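Local structure of tryparedoxin (1O8X) at residues 9-14 / 91-96; 31-36 / 102-107; 65-70 / 79-84; 75-80 / 86-91. The protein is a thioredoxin-fold oxidoreductase of a trypanosomatid that probably relays electrons through a redox-active disulfide, which the engineered substitution has removed here. The protein carries 1 engineered substitution. All coordinates share one frame; numbering follows the deposited sequence.

Interaction 1: residues 9-14 / 91-96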
loop_
_atom_site.group_PDB
_atom_site.type_symbol
_atom_site.label_atom_id
_atom_site.label_comp_id
_atom_site.label_asym_id
_atom_site.label_seq_id
_atom_site.Cartn_x
_atom_site.Cartn_y
_atom_site.Cartn_z
ATOM N N PRO A 9 7.080 12.176 3.875
ATOM C CA PRO A 9 8.120 13.114 4.312
ATOM C C PRO A 9 8.439 12.937 5.790
ATOM O O PRO A 9 7.559 13.063 6.644
ATOM C CB PRO A 9 7.506 14.494 4.030
ATOM C CG PRO A 9 6.040 14.281 4.001
ATOM C CD PRO A 9 5.824 12.872 3.536
ATOM N N GLY A 10 9.694 12.602 6.062
ATOM C CA GLY A 10 10.187 12.491 7.421
ATOM C C GLY A 10 9.672 11.295 8.195
ATOM O O GLY A 10 9.720 11.287 9.423
ATOM N N ILE A 11 9.172 10.287 7.485
ATOM C CA ILE A 11 8.801 9.035 8.130
ATOM C C ILE A 11 9.924 8.031 7.902
ATOM O O ILE A 11 10.172 7.606 6.773
ATOM C CB ILE A 11 7.434 8.511 7.615
ATOM C CG1 ILE A 11 6.302 9.469 8.013
ATOM C CG2 ILE A 11 7.161 7.106 8.153
ATOM C CD1 ILE A 11 4.986 9.231 7.275
ATOM N N GLU A 12 10.609 7.665 8.979
ATOM C CA GLU A 12 11.777 6.797 8.891
ATOM C C GLU A 12 11.439 5.326 9.094
ATOM O O GLU A 12 12.203 4.454 8.697
ATOM C CB GLU A 12 12.819 7.223 9.925
ATOM C CG GLU A 12 13.651 8.431 9.523
ATOM C CD GLU A 12 14.994 8.463 10.231
ATOM O OE1 GLU A 12 15.030 8.216 11.457
ATOM O OE2 GLU A 12 16.021 8.733 9.566
ATOM N N LYS A 13 10.303 5.061 9.731
ATOM C CA LYS A 13 9.916 3.695 10.071
ATOM C C LYS A 13 8.474 3.412 9.700
ATOM O O LYS A 13 7.620 4.289 9.792
ATOM C CB LYS A 13 10.115 3.422 11.563
ATOM C CG LYS A 13 11.560 3.515 12.032
ATOM C CD LYS A 13 11.849 2.522 13.142
ATOM C CE LYS A 13 13.305 2.592 13.560
ATOM N NZ LYS A 13 13.664 3.917 14.163
ATOM N N LEU A 14 8.223 2.175 9.293
ATOM C CA LEU A 14 6.872 1.707 8.999
ATOM C C LEU A 14 6.579 0.504 9.866
ATOM O O LEU A 14 7.502 -0.216 10.266
ATOM C CB LEU A 14 6.734 1.311 7.526
ATOM C CG LEU A 14 6.980 2.398 6.486
ATOM C CD1 LEU A 14 7.041 1.744 5.109
ATOM C CD2 LEU A 14 5.876 3.441 6.549
ATOM N N PHE A 91 -0.330 4.719 12.599
ATOM C CA PHE A 91 -1.555 5.473 12.836
ATOM C C PHE A 91 -1.293 6.931 13.256
ATOM O O PHE A 91 -2.052 7.827 12.886
ATOM C CB PHE A 91 -2.431 4.764 13.881
ATOM C CG PHE A 91 -3.769 5.416 14.086
ATOM C CD1 PHE A 91 -4.805 5.200 13.182
ATOM C CD2 PHE A 91 -3.989 6.272 15.168
ATOM C CE1 PHE A 91 -6.049 5.811 13.357
ATOM C CE2 PHE A 91 -5.227 6.891 15.347
ATOM C CZ PHE A 91 -6.257 6.660 14.450
ATOM N N ALA A 92 -0.214 7.153 14.011
ATOM C CA ALA A 92 0.197 8.496 14.438
ATOM C C ALA A 92 0.561 9.421 13.277
ATOM O O ALA A 92 0.510 10.647 13.419
ATOM C CB ALA A 92 1.358 8.404 15.427
ATOM N N GLN A 93 0.916 8.832 12.131
ATOM C CA GLN A 93 1.295 9.590 10.939
ATOM C C GLN A 93 0.150 9.637 9.921
ATOM O O GLN A 93 0.388 9.710 8.713
ATOM C CB GLN A 93 2.572 9.011 10.318
ATOM C CG GLN A 93 3.877 9.651 10.813
ATOM C CD GLN A 93 4.249 9.259 12.236
ATOM O OE1 GLN A 93 4.638 10.114 13.037
ATOM N NE2 GLN A 93 4.144 7.972 12.551
ATOM N N SER A 94 -1.087 9.614 10.418
ATOM C CA SER A 94 -2.282 9.675 9.573
ATOM C C SER A 94 -2.374 10.934 8.729
ATOM O O SER A 94 -2.905 10.888 7.616
ATOM C CB SER A 94 -3.555 9.535 10.405
ATOM O OG SER A 94 -3.748 8.192 10.820
ATOM N N GLU A 95 -1.872 12.054 9.251
ATOM C CA GLU A 95 -1.850 13.303 8.491
ATOM C C GLU A 95 -1.088 13.115 7.179
ATOM O O GLU A 95 -1.513 13.624 6.134
ATOM C CB GLU A 95 -1.248 14.434 9.326
ATOM C CG GLU A 95 -2.241 15.075 10.288
ATOM C CD GLU A 95 -1.692 15.266 11.698
ATOM O OE1 GLU A 95 -0.473 15.073 11.916
ATOM O OE2 GLU A 95 -2.490 15.602 12.606
ATOM N N ALA A 96 0.007 12.358 7.226
ATOM C CA ALA A 96 0.781 12.050 6.025
ATOM C C ALA A 96 -0.072 11.242 5.055
ATOM O O ALA A 96 0.013 11.445 3.855
ATOM C CB ALA A 96 2.055 11.301 6.359
#
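The side chain of I11 lies against Q93 and A96, at the start of helix 94-103. Its CG1 comes within 3.7 Å of Q93 CG; the two side chains run antiparallel alongside each other, and only aliphatic carbons meet. I11 CD1 touches both Q93 CG and, on the helix, A96 CB, each at 3.7 Å. CG1 of I11 stands beside the backbone N (chi1 -65°) and the chain runs on extended through chi2, which carries the methyl to the corner between Q93 and A96. The Q93 chain is bent at chi2 (73°) and offers I11 its CB and CG. Q93 occupies the N-cap position, and the backbone bond from A96 N to Q93 O is weak at 3.1 Å. A firmer bond supports this helix start: S94 OG donates to F91 O over 2.7 Å, tilted 17° from the carbonyl plane. The same OG stands above one face of the F91 ring, near its rim. On the other side, G10 N is bonded to D5 OD1 just before I11. The contact is shallow surface packing, joining the chain that leads into strand 13-16 to the first turn of helix 94-103. Backbone bonds from E12 to V23 and from L14 to V21 tie this chain to the hairpin partner, strand 19-22, and the residue after it, while strand 87-88 flanks strand 13-16 on its other edge.

Interaction 2: residues 31-36 / 102-107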
loop_
_atom_site.group_PDB
_atom_site.type_symbol
_atom_site.label_atom_id
_atom_site.label_comp_id
_atom_site.label_asym_id
_atom_site.label_seq_id
_atom_site.Cartn_x
_atom_site.Cartn_y
_atom_site.Cartn_z
ATOM N N VAL A 31 6.803 0.012 -4.689
ATOM C CA VAL A 31 6.051 0.156 -3.452
ATOM C C VAL A 31 4.614 0.472 -3.790
ATOM O O VAL A 31 4.342 1.467 -4.460
ATOM C CB VAL A 31 6.645 1.272 -2.561
ATOM C CG1 VAL A 31 5.787 1.482 -1.327
ATOM C CG2 VAL A 31 8.069 0.893 -2.154
ATOM N N PHE A 32 3.698 -0.369 -3.326
ATOM C CA PHE A 32 2.281 -0.101 -3.512
ATOM C C PHE A 32 1.702 0.499 -2.246
ATOM O O PHE A 32 1.721 -0.141 -1.181
ATOM C CB PHE A 32 1.520 -1.397 -3.781
ATOM C CG PHE A 32 1.733 -1.980 -5.135
ATOM C CD1 PHE A 32 2.531 -3.110 -5.264
ATOM C CD2 PHE A 32 1.091 -1.463 -6.269
ATOM C CE1 PHE A 32 2.736 -3.705 -6.491
ATOM C CE2 PHE A 32 1.291 -2.040 -7.520
ATOM C CZ PHE A 32 2.105 -3.176 -7.634
ATOM N N PHE A 33 1.141 1.693 -2.352
ATOM C CA PHE A 33 0.334 2.280 -1.286
ATOM C C PHE A 33 -1.075 1.731 -1.394
ATOM O O PHE A 33 -1.727 1.876 -2.439
ATOM C CB PHE A 33 0.319 3.800 -1.425
ATOM C CG PHE A 33 1.671 4.423 -1.302
ATOM C CD1 PHE A 33 2.211 5.144 -2.358
ATOM C CD2 PHE A 33 2.400 4.297 -0.119
ATOM C CE1 PHE A 33 3.473 5.747 -2.243
ATOM C CE2 PHE A 33 3.659 4.879 0.006
ATOM C CZ PHE A 33 4.190 5.615 -1.064
ATOM N N TYR A 34 -1.521 1.063 -0.334
ATOM C CA TYR A 34 -2.849 0.448 -0.294
ATOM C C TYR A 34 -3.743 1.274 0.602
ATOM O O TYR A 34 -3.584 1.278 1.818
ATOM C CB TYR A 34 -2.757 -0.994 0.218
ATOM C CG TYR A 34 -4.104 -1.694 0.267
ATOM C CD1 TYR A 34 -5.035 -1.534 -0.764
ATOM C CD2 TYR A 34 -4.447 -2.524 1.342
ATOM C CE1 TYR A 34 -6.269 -2.183 -0.730
ATOM C CE2 TYR A 34 -5.693 -3.182 1.378
ATOM C CZ TYR A 34 -6.582 -3.012 0.326
ATOM O OH TYR A 34 -7.818 -3.635 0.303
ATOM N N PHE A 35 -4.650 2.013 -0.023
ATOM C CA PHE A 35 -5.604 2.857 0.704
ATOM C C PHE A 35 -6.858 2.039 0.975
ATOM O O PHE A 35 -7.521 1.562 0.042
ATOM C CB PHE A 35 -5.958 4.099 -0.122
ATOM C CG PHE A 35 -4.762 4.945 -0.458
ATOM C CD1 PHE A 35 -3.973 4.657 -1.571
ATOM C CD2 PHE A 35 -4.393 6.009 0.362
ATOM C CE1 PHE A 35 -2.842 5.422 -1.859
ATOM C CE2 PHE A 35 -3.270 6.784 0.051
ATOM C CZ PHE A 35 -2.503 6.480 -1.049
ATOM N N SER A 36 -7.159 1.847 2.255
ATOM C CA SER A 36 -8.303 1.034 2.653
ATOM C C SER A 36 -8.705 1.398 4.072
ATOM O O SER A 36 -8.078 2.244 4.690
ATOM C CB SER A 36 -7.997 -0.463 2.516
ATOM O OG SER A 36 -9.212 -1.177 2.645
ATOM N N LYS A 102 -4.717 12.945 -0.970
ATOM C CA LYS A 102 -4.972 14.112 -1.796
ATOM C C LYS A 102 -4.016 14.165 -2.990
ATOM O O LYS A 102 -4.445 14.391 -4.116
ATOM C CB LYS A 102 -4.891 15.403 -0.960
ATOM C CG LYS A 102 -4.983 16.655 -1.804
ATOM C CD LYS A 102 -5.054 17.930 -0.985
ATOM C CE LYS A 102 -5.190 19.108 -1.924
ATOM N NZ LYS A 102 -5.331 20.414 -1.211
ATOM N N HIS A 103 -2.732 13.922 -2.745
ATOM C CA HIS A 103 -1.734 13.979 -3.813
ATOM C C HIS A 103 -2.092 13.059 -4.982
ATOM O O HIS A 103 -1.954 13.452 -6.154
ATOM C CB HIS A 103 -0.356 13.614 -3.275
ATOM C CG HIS A 103 0.703 13.573 -4.333
ATOM N ND1 HIS A 103 1.236 14.708 -4.909
ATOM C CD2 HIS A 103 1.289 12.525 -4.958
ATOM C CE1 HIS A 103 2.128 14.359 -5.819
ATOM N NE2 HIS A 103 2.176 13.040 -5.871
ATOM N N PHE A 104 -2.562 11.848 -4.672
ATOM C CA PHE A 104 -2.962 10.888 -5.701
ATOM C C PHE A 104 -4.417 10.937 -6.094
ATOM O O PHE A 104 -4.888 10.068 -6.821
ATOM C CB PHE A 104 -2.585 9.483 -5.239
ATOM C CG PHE A 104 -1.160 9.168 -5.497
ATOM C CD1 PHE A 104 -0.296 8.849 -4.460
ATOM C CD2 PHE A 104 -0.671 9.231 -6.811
ATOM C CE1 PHE A 104 1.082 8.577 -4.752
ATOM C CE2 PHE A 104 0.640 8.959 -7.098
ATOM C CZ PHE A 104 1.518 8.646 -6.068
ATOM N N ASN A 105 -5.137 11.939 -5.600
ATOM C CA ASN A 105 -6.561 12.070 -5.870
ATOM C C ASN A 105 -7.331 10.778 -5.600
ATOM O O ASN A 105 -8.161 10.337 -6.396
ATOM C CB ASN A 105 -6.850 12.602 -7.277
ATOM C CG ASN A 105 -8.280 13.081 -7.414
ATOM O OD1 ASN A 105 -8.939 13.422 -6.418
ATOM N ND2 ASN A 105 -8.783 13.082 -8.634
ATOM N N VAL A 106 -7.071 10.196 -4.437
ATOM C CA VAL A 106 -7.794 9.005 -4.023
ATOM C C VAL A 106 -9.145 9.456 -3.475
ATOM O O VAL A 106 -9.220 10.126 -2.444
ATOM C CB VAL A 106 -7.033 8.225 -2.941
ATOM C CG1 VAL A 106 -7.793 6.965 -2.592
ATOM C CG2 VAL A 106 -5.628 7.873 -3.401
ATOM N N GLU A 107 -10.208 9.061 -4.154
ATOM C CA GLU A 107 -11.544 9.535 -3.795
ATOM C C GLU A 107 -12.392 8.424 -3.206
ATOM O O GLU A 107 -13.356 8.670 -2.474
ATOM C CB GLU A 107 -12.237 10.098 -5.020
ATOM C CG GLU A 107 -11.675 11.420 -5.483
ATOM C CD GLU A 107 -12.568 12.034 -6.528
ATOM O OE1 GLU A 107 -12.707 11.431 -7.617
ATOM O OE2 GLU A 107 -13.138 13.103 -6.243
#
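F35 lays its ring under a methyl group of V106: CG2 sits 4.0 Å from the F35 ring centroid and only 8° off the ring normal, a centred CH-pi contact over the face. The methyl is almost equally far from several ring carbons, with F35 CE1 at 4.0 Å. V106 CG1 is anti to the backbone N (chi1 -177°), which leaves CG2 as the branch beside that N and turned down onto the ring. Two residues back on each segment a looser apolar contact follows, F33 CD1 to F104 CE1 at 4.3 Å. H103 CD2 lies 3.8 Å above the centre of one face of the F104 ring, and the ring of Y7 also meets F104. A Schellman motif ends helix 94-103, with N105, at a positive phi of 50°, as its C-prime residue: N105 N donates to K102 O at 2.9 Å, and V106 N pairs with S101 O. F104 and V106, on either side of N105, both point toward the sheet. In the thioredoxin fold of this protein, strand 30-36 runs between strands 63-69 and 111-116. F33 and F35 extend from it toward the end of helix 94-103, touching C68 on one neighbouring strand, while Y34 projects from the other face of the sheet onto helix 41-57.

Interaction 3: residues 65-70 / 79-84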
loop_
_atom_site.group_PDB
_atom_site.type_symbol
_atom_site.label_atom_id
_atom_site.label_comp_id
_atom_site.label_asym_id
_atom_site.label_seq_id
_atom_site.Cartn_x
_atom_site.Cartn_y
_atom_site.Cartn_z
ATOM N N VAL A 65 3.976 -3.752 -0.063
ATOM C CA VAL A 65 2.689 -3.075 0.113
ATOM C C VAL A 65 2.746 -2.287 1.422
ATOM O O VAL A 65 3.162 -2.818 2.458
ATOM C CB VAL A 65 1.495 -4.068 0.095
ATOM C CG1 VAL A 65 0.192 -3.334 0.388
ATOM C CG2 VAL A 65 1.402 -4.762 -1.241
ATOM N N VAL A 66 2.336 -1.021 1.371
ATOM C CA VAL A 66 2.274 -0.157 2.536
ATOM C C VAL A 66 0.825 0.278 2.726
ATOM O O VAL A 66 0.278 1.030 1.919
ATOM C CB VAL A 66 3.188 1.069 2.374
ATOM C CG1 VAL A 66 3.080 1.990 3.581
ATOM C CG2 VAL A 66 4.636 0.625 2.167
ATOM N N PHE A 67 0.191 -0.223 3.780
ATOM C CA PHE A 67 -1.176 0.155 4.114
ATOM C C PHE A 67 -1.247 1.607 4.583
ATOM O O PHE A 67 -0.532 2.004 5.519
ATOM C CB PHE A 67 -1.702 -0.806 5.189
ATOM C CG PHE A 67 -3.081 -0.467 5.722
ATOM C CD1 PHE A 67 -4.120 -0.090 4.876
ATOM C CD2 PHE A 67 -3.339 -0.578 7.087
ATOM C CE1 PHE A 67 -5.382 0.197 5.398
ATOM C CE2 PHE A 67 -4.589 -0.283 7.599
ATOM C CZ PHE A 67 -5.611 0.102 6.749
ATOM N N CYS A 68 -2.101 2.373 3.902
ATOM C CA CYS A 68 -2.365 3.779 4.179
ATOM C C CYS A 68 -3.818 3.886 4.620
ATOM O O CYS A 68 -4.730 3.853 3.801
ATOM C CB CYS A 68 -2.124 4.597 2.915
ATOM S SG CYS A 68 -0.415 4.574 2.361
ATOM N N THR A 69 -4.028 3.994 5.923
ATOM C CA THR A 69 -5.352 3.840 6.476
ATOM C C THR A 69 -6.312 5.035 6.307
ATOM O O THR A 69 -5.897 6.182 6.394
ATOM C CB THR A 69 -5.200 3.447 7.956
ATOM O OG1 THR A 69 -6.475 3.063 8.466
ATOM C CG2 THR A 69 -4.766 4.636 8.826
ATOM N N TRP A 70 -7.583 4.736 6.055
ATOM C CA TRP A 70 -8.657 5.722 6.193
ATOM C C TRP A 70 -9.509 5.460 7.458
ATOM O O TRP A 70 -10.548 6.096 7.657
ATOM C CB TRP A 70 -9.542 5.738 4.944
ATOM C CG TRP A 70 -8.958 6.502 3.773
ATOM C CD1 TRP A 70 -7.650 6.894 3.581
ATOM C CD2 TRP A 70 -9.673 6.934 2.620
ATOM N NE1 TRP A 70 -7.531 7.568 2.386
ATOM C CE2 TRP A 70 -8.759 7.603 1.775
ATOM C CE3 TRP A 70 -11.009 6.838 2.216
ATOM C CZ2 TRP A 70 -9.145 8.169 0.555
ATOM C CZ3 TRP A 70 -11.386 7.383 1.010
ATOM C CH2 TRP A 70 -10.459 8.040 0.186
ATOM N N GLY A 79 -6.600 -3.466 14.454
ATOM C CA GLY A 79 -7.256 -4.743 14.234
ATOM C C GLY A 79 -7.235 -5.166 12.770
ATOM O O GLY A 79 -7.070 -6.337 12.431
ATOM N N TYR A 80 -7.421 -4.191 11.895
ATOM C CA TYR A 80 -7.444 -4.416 10.461
ATOM C C TYR A 80 -6.038 -4.701 9.944
ATOM O O TYR A 80 -5.827 -5.678 9.223
ATOM C CB TYR A 80 -8.069 -3.185 9.791
ATOM C CG TYR A 80 -8.292 -3.272 8.300
ATOM C CD1 TYR A 80 -8.694 -4.461 7.695
ATOM C CD2 TYR A 80 -8.100 -2.156 7.491
ATOM C CE1 TYR A 80 -8.888 -4.541 6.329
ATOM C CE2 TYR A 80 -8.301 -2.214 6.130
ATOM C CZ TYR A 80 -8.708 -3.396 5.541
ATOM O OH TYR A 80 -8.907 -3.478 4.179
ATOM N N PHE A 81 -5.068 -3.894 10.363
ATOM C CA PHE A 81 -3.683 -4.126 9.954
ATOM C C PHE A 81 -3.158 -5.488 10.432
ATOM O O PHE A 81 -2.377 -6.139 9.737
ATOM C CB PHE A 81 -2.760 -2.979 10.394
ATOM C CG PHE A 81 -1.311 -3.210 10.039
ATOM C CD1 PHE A 81 -0.939 -3.485 8.729
ATOM C CD2 PHE A 81 -0.317 -3.196 11.018
ATOM C CE1 PHE A 81 0.402 -3.737 8.407
ATOM C CE2 PHE A 81 1.020 -3.437 10.700
ATOM C CZ PHE A 81 1.377 -3.711 9.403
ATOM N N ALA A 82 -3.609 -5.941 11.600
ATOM C CA ALA A 82 -3.149 -7.223 12.150
ATOM C C ALA A 82 -3.480 -8.395 11.232
ATOM O O ALA A 82 -2.861 -9.462 11.313
ATOM C CB ALA A 82 -3.741 -7.450 13.545
ATOM N N LYS A 83 -4.467 -8.194 10.371
ATOM C CA LYS A 83 -4.896 -9.202 9.420
ATOM C C LYS A 83 -4.194 -9.074 8.046
ATOM O O LYS A 83 -4.534 -9.785 7.103
ATOM C CB LYS A 83 -6.426 -9.152 9.283
ATOM C CG LYS A 83 -7.176 -9.407 10.600
ATOM C CD LYS A 83 -8.559 -8.782 10.553
ATOM C CE LYS A 83 -9.234 -8.786 11.913
ATOM N NZ LYS A 83 -10.484 -7.979 11.865
ATOM N N MET A 84 -3.186 -8.199 7.964
ATOM C CA MET A 84 -2.399 -7.986 6.747
ATOM C C MET A 84 -0.951 -8.442 6.936
ATOM O O MET A 84 -0.412 -8.304 8.044
ATOM C CB MET A 84 -2.384 -6.503 6.392
ATOM C CG MET A 84 -3.740 -5.929 6.035
ATOM S SD MET A 84 -3.636 -4.126 5.938
ATOM C CE MET A 84 -5.342 -3.713 5.691
#
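Strand 63-69 and helix 74-81 come nearest at F67 and F81, whose CA atoms are 7.7 Å apart, and a type I turn then leads from F81 to M84, closed by M84 N to F81 O at 2.8 Å. F67 is the side chain that the others surround. M84 CE makes a CH-pi contact over the ring, 3.7 Å from the F67 centroid and 2° off the normal, and SD follows over the same face 4.0 Å from that centroid, a Met-aromatic contact. The M84 chain is extended beyond CG, which lets its terminal atoms lie across the ring at about a right angle to the F67 side chain. T69 N lies above the opposite face, toward the rim. The contact belongs to the beta-alpha-beta crossover of strand 63-69, helix 74-81 and strand 87-88, and it packs the helix onto the first strand of that unit. At the far end of the ring, F67 CZ approaches Y80 CD2 to 3.4 Å, with the two ring planes at 90°. The Y80 hydroxyl is engaged elsewhere, bonded to S36 OG and weakly to T47 OG1. F81 CD1 reaches F67 CD2 at 4.1 Å, and M84 SD lies in plane at the F81 edge.

Interaction 4: residues 75-80 / 86-91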
loop_
_atom_site.group_PDB
_atom_site.type_symbol
_atom_site.label_atom_id
_atom_site.label_comp_id
_atom_site.label_asym_id
_atom_site.label_seq_id
_atom_site.Cartn_x
_atom_site.Cartn_y
_atom_site.Cartn_z
ATOM N N ASP A 75 -8.006 1.650 17.271
ATOM C CA ASP A 75 -8.398 0.250 17.459
ATOM C C ASP A 75 -8.842 -0.408 16.151
ATOM O O ASP A 75 -8.516 -1.574 15.894
ATOM C CB ASP A 75 -9.498 0.113 18.521
ATOM C CG ASP A 75 -8.976 0.260 19.947
ATOM O OD1 ASP A 75 -7.747 0.353 20.157
ATOM O OD2 ASP A 75 -9.733 0.289 20.937
ATOM N N GLY A 76 -9.576 0.340 15.328
ATOM C CA GLY A 76 -10.022 -0.149 14.040
ATOM C C GLY A 76 -8.842 -0.371 13.114
ATOM O O GLY A 76 -8.745 -1.418 12.456
ATOM N N PHE A 77 -7.941 0.609 13.079
ATOM C CA PHE A 77 -6.712 0.514 12.300
ATOM C C PHE A 77 -5.899 -0.709 12.723
ATOM O O PHE A 77 -5.483 -1.512 11.888
ATOM C CB PHE A 77 -5.839 1.766 12.462
ATOM C CG PHE A 77 -4.398 1.546 12.067
ATOM C CD1 PHE A 77 -4.009 1.651 10.731
ATOM C CD2 PHE A 77 -3.436 1.198 13.016
ATOM C CE1 PHE A 77 -2.706 1.435 10.355
ATOM C CE2 PHE A 77 -2.117 0.961 12.647
ATOM C CZ PHE A 77 -1.750 1.090 11.306
ATOM N N ALA A 78 -5.653 -0.842 14.023
ATOM C CA ALA A 78 -4.758 -1.879 14.523
ATOM C C ALA A 78 -5.300 -3.279 14.241
ATOM O O ALA A 78 -4.545 -4.168 13.825
ATOM C CB ALA A 78 -4.482 -1.680 15.994
ATOM N N GLY A 79 -6.600 -3.466 14.454
ATOM C CA GLY A 79 -7.256 -4.743 14.234
ATOM C C GLY A 79 -7.235 -5.166 12.770
ATOM O O GLY A 79 -7.070 -6.337 12.431
ATOM N N TYR A 80 -7.421 -4.191 11.895
ATOM C CA TYR A 80 -7.444 -4.416 10.461
ATOM C C TYR A 80 -6.038 -4.701 9.944
ATOM O O TYR A 80 -5.827 -5.678 9.223
ATOM C CB TYR A 80 -8.069 -3.185 9.791
ATOM C CG TYR A 80 -8.292 -3.272 8.300
ATOM C CD1 TYR A 80 -8.694 -4.461 7.695
ATOM C CD2 TYR A 80 -8.100 -2.156 7.491
ATOM C CE1 TYR A 80 -8.888 -4.541 6.329
ATOM C CE2 TYR A 80 -8.301 -2.214 6.130
ATOM C CZ TYR A 80 -8.708 -3.396 5.541
ATOM O OH TYR A 80 -8.907 -3.478 4.179
ATOM N N TRP A 86 1.813 -7.258 5.254
ATOM C CA TRP A 86 2.760 -6.275 4.716
ATOM C C TRP A 86 3.008 -5.135 5.714
ATOM O O TRP A 86 2.976 -5.357 6.935
ATOM C CB TRP A 86 2.264 -5.779 3.341
ATOM C CG TRP A 86 0.787 -5.440 3.315
ATOM C CD1 TRP A 86 0.158 -4.451 4.034
ATOM C CD2 TRP A 86 -0.233 -6.112 2.585
ATOM N NE1 TRP A 86 -1.188 -4.462 3.766
ATOM C CE2 TRP A 86 -1.460 -5.477 2.885
ATOM C CE3 TRP A 86 -0.240 -7.176 1.674
ATOM C CZ2 TRP A 86 -2.672 -5.900 2.332
ATOM C CZ3 TRP A 86 -1.429 -7.586 1.131
ATOM C CH2 TRP A 86 -2.637 -6.957 1.460
ATOM N N LEU A 87 3.297 -3.933 5.209
ATOM C CA LEU A 87 3.676 -2.815 6.080
ATOM C C LEU A 87 2.541 -1.820 6.237
ATOM O O LEU A 87 1.560 -1.885 5.500
ATOM C CB LEU A 87 4.906 -2.098 5.521
ATOM C CG LEU A 87 6.074 -2.966 5.074
ATOM C CD1 LEU A 87 7.224 -2.097 4.581
ATOM C CD2 LEU A 87 6.527 -3.864 6.196
ATOM N N ALA A 88 2.692 -0.883 7.172
ATOM C CA ALA A 88 1.719 0.189 7.344
ATOM C C ALA A 88 2.368 1.484 7.766
ATOM O O ALA A 88 3.335 1.486 8.534
ATOM C CB ALA A 88 0.662 -0.199 8.376
ATOM N N VAL A 89 1.822 2.590 7.274
ATOM C CA VAL A 89 2.153 3.901 7.850
ATOM C C VAL A 89 1.576 3.893 9.259
ATOM O O VAL A 89 0.421 3.521 9.449
ATOM C CB VAL A 89 1.544 5.071 7.035
ATOM C CG1 VAL A 89 1.849 6.413 7.710
ATOM C CG2 VAL A 89 2.065 5.059 5.599
ATOM N N PRO A 90 2.369 4.271 10.265
ATOM C CA PRO A 90 1.854 4.247 11.632
ATOM C C PRO A 90 0.629 5.143 11.782
ATOM O O PRO A 90 0.555 6.185 11.125
ATOM C CB PRO A 90 3.032 4.775 12.466
ATOM C CG PRO A 90 4.247 4.484 11.639
ATOM C CD PRO A 90 3.780 4.699 10.217
ATOM N N PHE A 91 -0.330 4.719 12.599
ATOM C CA PHE A 91 -1.555 5.473 12.836
ATOM C C PHE A 91 -1.293 6.931 13.256
ATOM O O PHE A 91 -2.052 7.827 12.886
ATOM C CB PHE A 91 -2.431 4.764 13.881
ATOM C CG PHE A 91 -3.769 5.416 14.086
ATOM C CD1 PHE A 91 -4.805 5.200 13.182
ATOM C CD2 PHE A 91 -3.989 6.272 15.168
ATOM C CE1 PHE A 91 -6.049 5.811 13.357
ATOM C CE2 PHE A 91 -5.227 6.891 15.347
ATOM C CZ PHE A 91 -6.257 6.660 14.450
#
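G79 N bonds to D75 O at 3.1 Å, spanning the helical turn from which F77 packs against F91 and A88. Y80 N makes the matching bond to G76 O, so regular helix backbone runs on both sides of F77. With CG anti to the backbone N (chi1 161°), the F77 side chain drops from the helix toward the 86-91 chain. There F91 CB lies over one face of the F77 ring, offset toward the rim, 4.1 Å from the centroid and 24° off the normal, a CH-pi contact. The F91 ring continues past it: its CD1 touches F77 CB at 3.7 Å, and the two rings sit obliquely with planes at 42°. The two side chains lie antiparallel, each ring beside the other's CB. A88 CB fills in at the edge of the F77 ring, near its plane, 4.0 Å from F77 CZ. V89 O also approaches F77 CZ, at 3.8 Å and obliquely. F77 touches T69 as well, and so bridges the two parallel strands of a beta-alpha-beta unit beneath helix 74-81. Strand 87-88 is held there by backbone bonds of L87 to V65 and F67 on one edge and of A88 to R15 on the other, placing it between strands 63-69 and 13-16, while W86 just before it packs onto helix 41-57.

In the fold
Interactions 3 and 4 are two halves of one helix-on-sheet interface: their centres lie 4 Å apart, they share G79 and Y80, and F67 N to L87 O at 2.8 Å joins their strands. Interaction 2 adjoins interaction 3 through F32 O to V66 N, also 2.8 Å, but packs the chain just after helix 94-103 on the opposite face. Interaction 1 borders interaction 4 through L14 and A88 and shares F91 with it, whereas its nearest atoms stay about 7 Å from interaction 2. The redox site adjoins Y80 and S36, whose OH and OG are 2.8 Å apart: both touch A43, the engineered residue at one of the two positions, with C40, of the native disulfide.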